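Long-range contact in mini-Z (PDB 3S1B), which probably binds a partner protein through a disulfide-linked pair of helices, consistent with a miniature of the protein A Z domain: residues L7-A12 against V28-D33. Residues are numbered along the deposited sequence; the frame is centred on the assembly and turned at random.
Sequences LRYKEA and VSIDDD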
# COMPACT_ATOMS: atom_id res chain seq x y z
N LEU B 7 -15.14 -16.71 28.33
CA LEU B 7 -16.49 -16.22 28.49
C LEU B 7 -16.53 -14.73 28.40
O LEU B 7 -17.47 -14.17 27.90
CB LEU B 7 -17.02 -16.67 29.82
CG LEU B 7 -17.18 -18.17 29.78
CD1 LEU B 7 -17.43 -18.71 31.12
CD2 LEU B 7 -18.28 -18.50 28.86
N ARG B 8 -15.50 -14.12 28.95
CA ARG B 8 -15.37 -12.68 28.94
C ARG B 8 -15.18 -12.16 27.54
O ARG B 8 -15.79 -11.20 27.14
CB ARG B 8 -14.23 -12.26 29.86
CG ARG B 8 -14.67 -11.57 31.13
CD ARG B 8 -13.98 -12.09 32.36
NE ARG B 8 -12.66 -11.52 32.59
CZ ARG B 8 -12.43 -10.23 32.75
NH1 ARG B 8 -13.41 -9.38 32.64
NH2 ARG B 8 -11.21 -9.81 32.98
N TYR B 9 -14.33 -12.83 26.78
CA TYR B 9 -14.12 -12.46 25.41
C TYR B 9 -15.39 -12.70 24.63
O TYR B 9 -15.75 -11.93 23.77
CB TYR B 9 -12.97 -13.23 24.81
CG TYR B 9 -11.63 -12.68 25.19
CD1 TYR B 9 -11.29 -11.38 24.91
CD2 TYR B 9 -10.70 -13.46 25.81
CE1 TYR B 9 -10.08 -10.89 25.24
CE2 TYR B 9 -9.49 -12.97 26.14
CZ TYR B 9 -9.18 -11.69 25.86
OH TYR B 9 -7.95 -11.20 26.19
N LYS B 10 -16.03 -13.82 24.90
CA LYS B 10 -17.22 -14.18 24.16
C LYS B 10 -18.33 -13.17 24.33
O LYS B 10 -19.00 -12.83 23.37
CB LYS B 10 -17.68 -15.57 24.54
CG LYS B 10 -19.01 -15.92 23.94
CD LYS B 10 -19.04 -17.29 23.32
CE LYS B 10 -19.54 -18.32 24.27
NZ LYS B 10 -18.49 -18.57 25.24
N GLU B 11 -18.53 -12.72 25.55
CA GLU B 11 -19.54 -11.73 25.83
C GLU B 11 -19.23 -10.44 25.12
O GLU B 11 -20.11 -9.72 24.74
CB GLU B 11 -19.71 -11.56 27.33
CG GLU B 11 -19.56 -10.15 27.82
CD GLU B 11 -20.80 -9.34 27.65
OE1 GLU B 11 -20.79 -8.16 28.03
OE2 GLU B 11 -21.78 -9.89 27.15
N ALA B 12 -17.96 -10.12 24.98
CA ALA B 12 -17.60 -8.87 24.35
C ALA B 12 -18.13 -8.83 22.95
O ALA B 12 -18.64 -7.82 22.50
CB ALA B 12 -16.13 -8.71 24.34
N VAL B 28 -9.56 -4.61 25.95
CA VAL B 28 -8.32 -4.23 26.57
C VAL B 28 -8.37 -4.59 28.03
O VAL B 28 -7.40 -5.04 28.59
CB VAL B 28 -8.03 -2.77 26.41
CG1 VAL B 28 -6.75 -2.46 27.03
CG2 VAL B 28 -7.95 -2.43 24.98
N SER B 29 -9.50 -4.41 28.67
CA SER B 29 -9.62 -4.78 30.06
C SER B 29 -9.45 -6.27 30.25
O SER B 29 -8.78 -6.69 31.17
CB SER B 29 -10.99 -4.41 30.58
OG SER B 29 -11.35 -3.14 30.12
N ILE B 30 -10.05 -7.08 29.39
CA ILE B 30 -9.95 -8.51 29.52
C ILE B 30 -8.50 -8.89 29.39
O ILE B 30 -8.04 -9.81 30.03
CB ILE B 30 -10.82 -9.28 28.54
CG1 ILE B 30 -12.18 -8.61 28.39
CG2 ILE B 30 -11.03 -10.67 29.01
CD1 ILE B 30 -12.55 -7.80 29.54
N ASP B 31 -7.79 -8.20 28.52
CA ASP B 31 -6.38 -8.48 28.34
C ASP B 31 -5.55 -8.20 29.58
O ASP B 31 -4.68 -8.98 29.92
CB ASP B 31 -5.83 -7.62 27.22
CG ASP B 31 -6.33 -8.02 25.88
OD1 ASP B 31 -6.89 -9.12 25.78
OD2 ASP B 31 -6.16 -7.25 24.93
N ASP B 32 -5.81 -7.09 30.25
CA ASP B 32 -5.06 -6.73 31.46
C ASP B 32 -5.12 -7.88 32.48
O ASP B 32 -4.08 -8.32 32.97
CB ASP B 32 -5.60 -5.44 32.11
CG ASP B 32 -5.12 -4.16 31.39
OD1 ASP B 32 -5.67 -3.08 31.69
OD2 ASP B 32 -4.21 -4.23 30.53
N ASP B 33 -6.33 -8.35 32.77
CA ASP B 33 -6.53 -9.49 33.67
C ASP B 33 -6.21 -10.81 32.99
O ASP B 33 -5.99 -11.82 33.66
CB ASP B 33 -7.99 -9.52 34.19
CG ASP B 33 -8.28 -8.42 35.21
OD1 ASP B 33 -7.38 -7.61 35.51
OD2 ASP B 33 -9.42 -8.37 35.73
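Two flat groups from helix 3-14, the ring of Tyr-9 and the guanidinium of Arg-8, each turn one face to Ile-30 of helix 20-33. Over the ring it is the CG2 methyl that sits near the centre, a CH-pi contact with Ile-30 CG2 3.9 Å from the centroid of the Tyr-9 ring and only 13° off its normal. At the edge of that ring, in its plane, lies Asp-31 OD1, and Tyr-9 OH donates a hydrogen bond to it (2.4 Å), arriving nearly along the carboxylate's C-O axis. The same CG2 also lies over a face of the guanidinium, offset toward its rim, while Ile-30 CD1 reaches Arg-8 NH1 at 3.6 Å. Ile-30 is thus held between an aromatic and a cationic group, and it is the buried residue of the contact. Bends at chi2 and chi3 bring the Arg-8 chain obliquely across it. Asp-33 CB meets the guanidinium edge, and its carboxylate is tilted 44° from the guanidinium plane, with Arg-8 NH2 and Asp-33 OD2 forming a salt bridge at 3.6 Å. An alanine here would take away the guanidinium and would probably leave Ile-30 less well covered on that side and the helices without this charge link. Ala-12 and Tyr-9 carry the packing on to Ile-27, while Val-28 packs on another protein chain. The segment axes approach to 10.1 Å, antiparallel at 175°: a two-helix hairpin, disulfide-linked from Cys-5 in the first helix to the C-terminal Cys-34, consistent with a minimised Z domain.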